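Local structure of putative MAR1 (Leishmania donovani, 1X9G) at residues K34-F39 with G143-T148; V26-A31 with F113-H118. The protein is of unknown function but belongs to the isochorismatase superfamily and has been named a putative ribonuclease. All coordinates share one frame; numbering follows the deposited sequence.

Interaction 1 of 2, residues K34-F39 with G143-T148; sequences KRIENF and GSQKKT
Gln145 packs against Arg35 along its whole side chain. Its CG is anti to the carbonyl carbon (chi1 -75°), which brings CG beside the Arg35 carbonyl oxygen. Gln145 CB lies 3.6 Å from Arg35 O. The next atom, Gln145 CG, comes to 3.1 Å from the same Arg35 O. Gln145 CA adds a CA-H...O contact to it. Beyond CG the chain is extended, and Gln145 CD reaches 3.5 Å from Arg35 CB. The amide end then lies over one face of the Arg35 guanidinium, offset toward its rim. The two planes are 43° apart, so this is not a flat stack.

Next along the chain, Ile36 CG1 rests 3.6 Å from Ser144 C. Asn38 OD1 lies 3.6 Å from CA of Gly143, which has no side chain to hold it off. Asn38 ND2 donates to Leu142 O. Ile36 to Phe39 form a type I turn, closed by a 3.1 Å bond from Phe39 N to Ile36 O. The turn leads into helix 39-55. The contact joins two beta-alpha connections at the C-terminal ends of the strands of a parallel sheet, as in the isochorismatase-like alpha/beta fold.

Interaction 2 of 2, residues V26-A31 with F113-H118; sequences VDLQEA and FGIEGH
Val26 and Gly114 form a parallel beta bridge near the C-terminal ends of strands 21-26 and 109-115. Val26 N donates to Phe113 O at 2.9 Å. The bond lies in the carbonyl plane, with an N-H...O angle of 155°. Ile115 N donates to Val26 O at 3.2 Å. This bond is straighter, at 169°, but its donor is tilted 21° from the carbonyl plane. Val26 O also takes a CA-H...O contact from Gly114 CA at 3.5 Å. Both polar backbone atoms of Val26 are thus used by the neighbouring strand. The backbone of Gly114 bonds on to Gly141.

Past the bridge the chain turns. Gln29 N makes a weak bond to Asp27 O, and Leu28 is the centre of an inverse gamma turn. Ile115 CG2 comes to 3.3 Å from that Asp27 O. Leu28 CD2 lies 3.9 Å from Gly114 CA. The Leu28 and Ile115 side chains cross at about a right angle.

The Asp27 carboxylate is buried but well satisfied. OD2 bonds to Thr65 OG1, and OD1 forms a salt bridge with Lys90 NZ. The Asp27 side chain also touches Cys120 of helix 117-130. A cis peptide precedes Glu116. An Asp-Lys-Cys set beside a cis peptide is consistent with the active site of isochorismatase-superfamily cysteine hydrolases, at the C-terminal ends of the strands.

How the interactions relate
From the N terminus, strand 21-26 runs into 26-31, and the same loop goes on through 34-39 to helix 39-55. Interaction 2 closes when 113-118 comes alongside 26-31, after 81 intervening residues. Interaction 1 closes later, when 143-148 meets 34-39, with 103 residues between. The segments alternate, so the two contacts cross rather than nest. Their centres are about 9 Å apart. They meet directly: Ser144 OG is probably hydrogen-bonded to His118 ND1, and Gln145 N to Glu116 OE2. Together they tie one long loop to the C-terminal ends of strands 109-115 and 134-143. The His118 and Glu116 bonds join the segments that follow those strands.

Interaction 1 of 2, residues K34-F39 with G143-T148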
ATOM      1  N   LYS A  34      21.552  21.169  -1.312  1.00 73.29           N
ATOM      2  CA  LYS A  34      21.819  21.012   0.118  1.00 74.35           C
ATOM      3  C   LYS A  34      20.568  20.660   0.901  1.00 74.10           C
ATOM      4  O   LYS A  34      20.668  20.126   2.017  1.00 74.13           O
ATOM      5  CB  LYS A  34      22.376  22.317   0.701  1.00 74.81           C
ATOM      6  CG  LYS A  34      23.537  22.930  -0.071  1.00 77.89           C
ATOM      7  CD  LYS A  34      24.744  21.972  -0.165  1.00 81.10           C
ATOM      8  CE  LYS A  34      26.068  22.742  -0.113  1.00 82.45           C
ATOM      9  NZ  LYS A  34      26.254  23.473   1.180  1.00 81.44           N
ATOM     10  N   ARG A  35      19.405  20.965   0.315  1.00 73.86           N
ATOM     11  CA  ARG A  35      18.109  20.932   1.026  1.00 74.22           C
ATOM     12  C   ARG A  35      17.504  19.534   1.078  1.00 72.94           C
ATOM     13  O   ARG A  35      16.577  19.283   1.834  1.00 73.38           O
ATOM     14  CB  ARG A  35      17.110  21.954   0.442  1.00 73.89           C
ATOM     15  CG  ARG A  35      17.757  23.303   0.065  1.00 76.03           C
ATOM     16  CD  ARG A  35      16.784  24.483  -0.063  1.00 76.64           C
ATOM     17  NE  ARG A  35      16.088  24.767   1.197  1.00 83.12           N
ATOM     18  CZ  ARG A  35      15.066  25.618   1.336  1.00 84.21           C
ATOM     19  NH1 ARG A  35      14.615  26.320   0.290  1.00 85.21           N
ATOM     20  NH2 ARG A  35      14.493  25.759   2.530  1.00 84.19           N
ATOM     21  N   ILE A  36      18.063  18.623   0.288  1.00 71.69           N
ATOM     22  CA  ILE A  36      17.519  17.277   0.116  1.00 69.50           C
ATOM     23  C   ILE A  36      18.605  16.255   0.395  1.00 68.79           C
ATOM     24  O   ILE A  36      19.667  16.259  -0.219  1.00 68.96           O
ATOM     25  CB  ILE A  36      16.952  17.111  -1.304  1.00 69.35           C
ATOM     26  CG1 ILE A  36      15.711  17.984  -1.432  1.00 68.43           C
ATOM     27  CG2 ILE A  36      16.670  15.646  -1.632  1.00 67.65           C
ATOM     28  CD1 ILE A  36      15.600  18.648  -2.716  1.00 66.87           C
ATOM     29  N   GLU A  37      18.317  15.390   1.348  1.00 68.02           N
ATOM     30  CA  GLU A  37      19.258  14.409   1.834  1.00 67.13           C
ATOM     31  C   GLU A  37      19.834  13.550   0.699  1.00 65.25           C
ATOM     32  O   GLU A  37      21.058  13.477   0.531  1.00 65.99           O
ATOM     33  CB  GLU A  37      18.570  13.567   2.909  1.00 67.55           C
ATOM     34  CG  GLU A  37      19.396  12.429   3.470  1.00 71.25           C
ATOM     35  CD  GLU A  37      19.110  12.169   4.942  1.00 75.30           C
ATOM     36  OE1 GLU A  37      19.167  10.985   5.324  1.00 75.43           O
ATOM     37  OE2 GLU A  37      18.826  13.140   5.702  1.00 75.02           O
ATOM     38  N   ASN A  38      18.973  12.942  -0.108  1.00 62.33           N
ATOM     39  CA  ASN A  38      19.497  12.104  -1.187  1.00 60.47           C
ATOM     40  C   ASN A  38      19.721  12.823  -2.534  1.00 59.13           C
ATOM     41  O   ASN A  38      19.667  12.185  -3.614  1.00 58.87           O
ATOM     42  CB  ASN A  38      18.670  10.800  -1.363  1.00 59.08           C
ATOM     43  CG  ASN A  38      17.452  11.032  -2.134  1.00 55.00           C
ATOM     44  OD1 ASN A  38      16.814  12.070  -1.919  1.00 52.88           O
ATOM     45  ND2 ASN A  38      17.122  10.128  -3.089  1.00 46.96           N
ATOM     46  N   PHE A  39      20.013  14.117  -2.475  1.00 57.91           N
ATOM     47  CA  PHE A  39      20.210  14.891  -3.709  1.00 58.00           C
ATOM     48  C   PHE A  39      21.259  14.259  -4.597  1.00 57.74           C
ATOM     49  O   PHE A  39      21.173  14.327  -5.819  1.00 57.17           O
ATOM     50  CB  PHE A  39      20.628  16.336  -3.426  1.00 58.02           C
ATOM     51  CG  PHE A  39      20.675  17.206  -4.660  1.00 56.98           C
ATOM     52  CD1 PHE A  39      19.533  17.842  -5.120  1.00 55.62           C
ATOM     53  CD2 PHE A  39      21.860  17.377  -5.369  1.00 58.27           C
ATOM     54  CE1 PHE A  39      19.571  18.660  -6.271  1.00 57.91           C
ATOM     55  CE2 PHE A  39      21.912  18.210  -6.522  1.00 58.77           C
ATOM     56  CZ  PHE A  39      20.769  18.846  -6.967  1.00 57.15           C
ATOM     57  N   GLY A 143      13.542  12.707  -4.655  1.00 53.55           N
ATOM     58  CA  GLY A 143      13.686  13.269  -3.303  1.00 53.39           C
ATOM     59  C   GLY A 143      12.790  14.474  -3.008  1.00 53.14           C
ATOM     60  O   GLY A 143      12.262  15.099  -3.916  1.00 53.31           O
ATOM     61  N   SER A 144      12.628  14.777  -1.727  1.00 53.26           N
ATOM     62  CA  SER A 144      11.903  15.944  -1.243  1.00 53.54           C
ATOM     63  C   SER A 144      12.733  16.498  -0.089  1.00 54.36           C
ATOM     64  O   SER A 144      13.564  15.784   0.467  1.00 55.13           O
ATOM     65  CB  SER A 144      10.516  15.548  -0.739  1.00 52.85           C
ATOM     66  OG  SER A 144       9.643  15.331  -1.840  1.00 53.92           O
ATOM     67  N   GLN A 145      12.533  17.754   0.295  1.00 55.31           N
ATOM     68  CA  GLN A 145      13.187  18.236   1.525  1.00 56.21           C
ATOM     69  C   GLN A 145      12.766  17.498   2.785  1.00 56.81           C
ATOM     70  O   GLN A 145      13.614  17.174   3.606  1.00 57.70           O
ATOM     71  CB  GLN A 145      13.014  19.731   1.692  1.00 55.72           C
ATOM     72  CG  GLN A 145      13.885  20.485   0.781  1.00 57.13           C
ATOM     73  CD  GLN A 145      13.581  21.956   0.787  1.00 59.37           C
ATOM     74  OE1 GLN A 145      13.278  22.521  -0.251  1.00 56.86           O
ATOM     75  NE2 GLN A 145      13.653  22.587   1.967  1.00 59.59           N
ATOM     76  N   LYS A 146      11.473  17.228   2.934  1.00 57.64           N
ATOM     77  CA  LYS A 146      10.950  16.484   4.110  1.00 58.39           C
ATOM     78  C   LYS A 146      10.342  15.116   3.759  1.00 58.98           C
ATOM     79  O   LYS A 146       9.589  14.988   2.782  1.00 59.12           O
ATOM     80  CB  LYS A 146       9.896  17.325   4.855  1.00 58.08           C
ATOM     81  CG  LYS A 146      10.334  18.745   5.215  1.00 58.52           C
ATOM     82  CD  LYS A 146      11.156  18.719   6.507  1.00 61.87           C
ATOM     83  CE  LYS A 146      12.347  19.684   6.533  1.00 62.57           C
ATOM     84  NZ  LYS A 146      11.946  21.089   6.391  1.00 60.53           N
ATOM     85  N   LYS A 147      10.653  14.114   4.589  1.00 60.17           N
ATOM     86  CA  LYS A 147      10.108  12.732   4.505  1.00 60.55           C
ATOM     87  C   LYS A 147       8.611  12.665   4.290  1.00 59.07           C
ATOM     88  O   LYS A 147       8.158  11.972   3.370  1.00 60.18           O
ATOM     89  CB  LYS A 147      10.429  11.932   5.762  1.00 60.41           C
ATOM     90  CG  LYS A 147      11.895  11.571   5.909  1.00 63.53           C
ATOM     91  CD  LYS A 147      12.209  10.850   7.275  1.00 63.45           C
ATOM     92  CE  LYS A 147      13.608  10.054   7.227  1.00 65.19           C
ATOM     93  NZ  LYS A 147      14.832  10.888   7.500  1.00 61.11           N
ATOM     94  N   THR A 148       7.860  13.404   5.112  1.00 57.06           N
ATOM     95  CA  THR A 148       6.403  13.317   5.154  1.00 54.63           C
ATOM     96  C   THR A 148       5.796  13.698   3.811  1.00 53.54           C
ATOM     97  O   THR A 148       4.894  13.044   3.322  1.00 54.10           O
ATOM     98  CB  THR A 148       5.809  14.136   6.352  1.00 54.89           C
ATOM     99  OG1 THR A 148       6.380  13.675   7.577  1.00 53.08           O
ATOM    100  CG2 THR A 148       4.290  13.987   6.475  1.00 53.66           C
TER

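Interaction 2 of 2, residues V26-A31 with F113-H118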
ATOM      1  N   VAL A  26      14.354  16.233 -13.804  1.00 58.37           N
ATOM      2  CA  VAL A  26      13.531  17.346 -13.330  1.00 58.16           C
ATOM      3  C   VAL A  26      14.093  18.181 -12.176  1.00 58.15           C
ATOM      4  O   VAL A  26      14.306  17.663 -11.109  1.00 57.89           O
ATOM      5  CB  VAL A  26      11.969  17.048 -13.286  1.00 57.87           C
ATOM      6  CG1 VAL A  26      11.654  15.613 -13.383  1.00 57.66           C
ATOM      7  CG2 VAL A  26      11.248  17.753 -12.136  1.00 56.61           C
ATOM      8  N   ASP A  27      14.386  19.462 -12.471  1.00 57.83           N
ATOM      9  CA  ASP A  27      14.767  20.503 -11.483  1.00 57.38           C
ATOM     10  C   ASP A  27      15.959  20.236 -10.535  1.00 56.98           C
ATOM     11  O   ASP A  27      16.024  20.766  -9.429  1.00 55.50           O
ATOM     12  CB  ASP A  27      13.538  20.980 -10.705  1.00 57.23           C
ATOM     13  CG  ASP A  27      12.423  21.473 -11.613  1.00 59.19           C
ATOM     14  OD1 ASP A  27      11.319  21.757 -11.061  1.00 63.34           O
ATOM     15  OD2 ASP A  27      12.628  21.600 -12.852  1.00 55.08           O
ATOM     16  N   LEU A  28      16.935  19.463 -10.986  1.00 58.14           N
ATOM     17  CA  LEU A  28      18.129  19.225 -10.175  1.00 59.42           C
ATOM     18  C   LEU A  28      19.108  20.454 -10.130  1.00 61.31           C
ATOM     19  O   LEU A  28      20.196  20.462 -10.702  1.00 62.23           O
ATOM     20  CB  LEU A  28      18.789  17.904 -10.615  1.00 58.26           C
ATOM     21  CG  LEU A  28      17.989  16.615 -10.329  1.00 57.26           C
ATOM     22  CD1 LEU A  28      18.617  15.388 -10.969  1.00 53.68           C
ATOM     23  CD2 LEU A  28      17.707  16.357  -8.816  1.00 51.66           C
ATOM     24  N   GLN A  29      18.710  21.494  -9.413  1.00 63.24           N
ATOM     25  CA  GLN A  29      19.393  22.790  -9.459  1.00 64.08           C
ATOM     26  C   GLN A  29      20.055  23.144  -8.123  1.00 65.24           C
ATOM     27  O   GLN A  29      19.857  22.457  -7.106  1.00 65.24           O
ATOM     28  CB  GLN A  29      18.398  23.879  -9.883  1.00 63.61           C
ATOM     29  CG  GLN A  29      17.382  23.333 -10.855  1.00 62.82           C
ATOM     30  CD  GLN A  29      16.324  24.298 -11.247  1.00 64.42           C
ATOM     31  OE1 GLN A  29      15.254  23.896 -11.703  1.00 64.65           O
ATOM     32  NE2 GLN A  29      16.609  25.593 -11.103  1.00 65.51           N
ATOM     33  N   GLU A  30      20.801  24.252  -8.133  1.00 66.44           N
ATOM     34  CA  GLU A  30      21.729  24.592  -7.072  1.00 67.39           C
ATOM     35  C   GLU A  30      21.065  24.930  -5.743  1.00 67.11           C
ATOM     36  O   GLU A  30      21.558  24.519  -4.700  1.00 67.09           O
ATOM     37  CB  GLU A  30      22.700  25.689  -7.547  1.00 68.43           C
ATOM     38  CG  GLU A  30      23.858  26.040  -6.574  1.00 73.32           C
ATOM     39  CD  GLU A  30      24.743  24.836  -6.209  1.00 79.12           C
ATOM     40  OE1 GLU A  30      24.214  23.795  -5.716  1.00 79.96           O
ATOM     41  OE2 GLU A  30      25.975  24.950  -6.416  1.00 81.35           O
ATOM     42  N   ALA A  31      19.943  25.642  -5.771  1.00 67.21           N
ATOM     43  CA  ALA A  31      19.240  25.995  -4.535  1.00 67.51           C
ATOM     44  C   ALA A  31      18.965  24.767  -3.658  1.00 68.59           C
ATOM     45  O   ALA A  31      19.026  24.844  -2.418  1.00 68.67           O
ATOM     46  CB  ALA A  31      17.941  26.704  -4.855  1.00 67.33           C
ATOM     47  N   PHE A 113      12.575  11.535 -13.206  1.00 52.65           N
ATOM     48  CA  PHE A 113      13.432  11.458 -12.044  1.00 53.17           C
ATOM     49  C   PHE A 113      13.810  12.865 -11.635  1.00 53.15           C
ATOM     50  O   PHE A 113      13.682  13.735 -12.438  1.00 54.24           O
ATOM     51  CB  PHE A 113      14.649  10.574 -12.335  1.00 52.95           C
ATOM     52  CG  PHE A 113      15.364  10.925 -13.582  1.00 53.66           C
ATOM     53  CD1 PHE A 113      16.529  11.713 -13.536  1.00 55.81           C
ATOM     54  CD2 PHE A 113      14.920  10.458 -14.813  1.00 54.21           C
ATOM     55  CE1 PHE A 113      17.208  12.074 -14.719  1.00 52.00           C
ATOM     56  CE2 PHE A 113      15.602  10.797 -15.995  1.00 54.72           C
ATOM     57  CZ  PHE A 113      16.746  11.618 -15.936  1.00 51.52           C
ATOM     58  N   GLY A 114      14.239  13.068 -10.393  1.00 52.92           N
ATOM     59  CA  GLY A 114      14.522  14.386  -9.837  1.00 52.90           C
ATOM     60  C   GLY A 114      13.762  14.798  -8.567  1.00 53.09           C
ATOM     61  O   GLY A 114      13.349  13.964  -7.780  1.00 52.69           O
ATOM     62  N   ILE A 115      13.529  16.101  -8.439  1.00 53.21           N
ATOM     63  CA  ILE A 115      13.103  16.746  -7.253  1.00 54.10           C
ATOM     64  C   ILE A 115      12.036  17.793  -7.656  1.00 54.55           C
ATOM     65  O   ILE A 115      12.125  18.307  -8.731  1.00 53.65           O
ATOM     66  CB  ILE A 115      14.314  17.365  -6.571  1.00 55.21           C
ATOM     67  CG1 ILE A 115      14.097  17.336  -5.061  1.00 60.03           C
ATOM     68  CG2 ILE A 115      14.679  18.843  -7.084  1.00 52.55           C
ATOM     69  CD1 ILE A 115      14.955  16.304  -4.377  1.00 65.90           C
ATOM     70  N   GLU A 116      10.973  18.048  -6.862  1.00 55.22           N
ATOM     71  CA  GLU A 116      10.627  17.337  -5.620  1.00 54.25           C
ATOM     72  C   GLU A 116       9.460  16.398  -5.822  1.00 53.96           C
ATOM     73  O   GLU A 116       8.483  16.755  -6.495  1.00 53.80           O
ATOM     74  CB  GLU A 116      10.256  18.340  -4.533  1.00 54.23           C
ATOM     75  CG  GLU A 116      11.286  19.421  -4.281  1.00 55.94           C
ATOM     76  CD  GLU A 116      11.313  19.918  -2.835  1.00 59.21           C
ATOM     77  OE1 GLU A 116      11.547  21.134  -2.667  1.00 61.71           O
ATOM     78  OE2 GLU A 116      11.105  19.125  -1.870  1.00 56.76           O
ATOM     79  N   GLY A 117       9.543  15.226  -5.169  1.00 54.08           N
ATOM     80  CA  GLY A 117       8.551  14.133  -5.277  1.00 53.91           C
ATOM     81  C   GLY A 117       7.092  14.562  -5.207  1.00 53.62           C
ATOM     82  O   GLY A 117       6.247  14.095  -5.983  1.00 53.50           O
ATOM     83  N   HIS A 118       6.812  15.485  -4.284  1.00 53.27           N
ATOM     84  CA  HIS A 118       5.449  15.923  -3.994  1.00 52.70           C
ATOM     85  C   HIS A 118       5.023  17.197  -4.721  1.00 52.30           C
ATOM     86  O   HIS A 118       3.886  17.662  -4.525  1.00 52.01           O
ATOM     87  CB  HIS A 118       5.302  16.138  -2.496  1.00 52.89           C
ATOM     88  CG  HIS A 118       6.174  17.230  -1.974  1.00 54.42           C
ATOM     89  ND1 HIS A 118       7.547  17.097  -1.871  1.00 57.21           N
ATOM     90  CD2 HIS A 118       5.883  18.491  -1.581  1.00 53.33           C
ATOM     91  CE1 HIS A 118       8.057  18.220  -1.387  1.00 55.79           C
ATOM     92  NE2 HIS A 118       7.065  19.076  -1.189  1.00 55.17           N
TER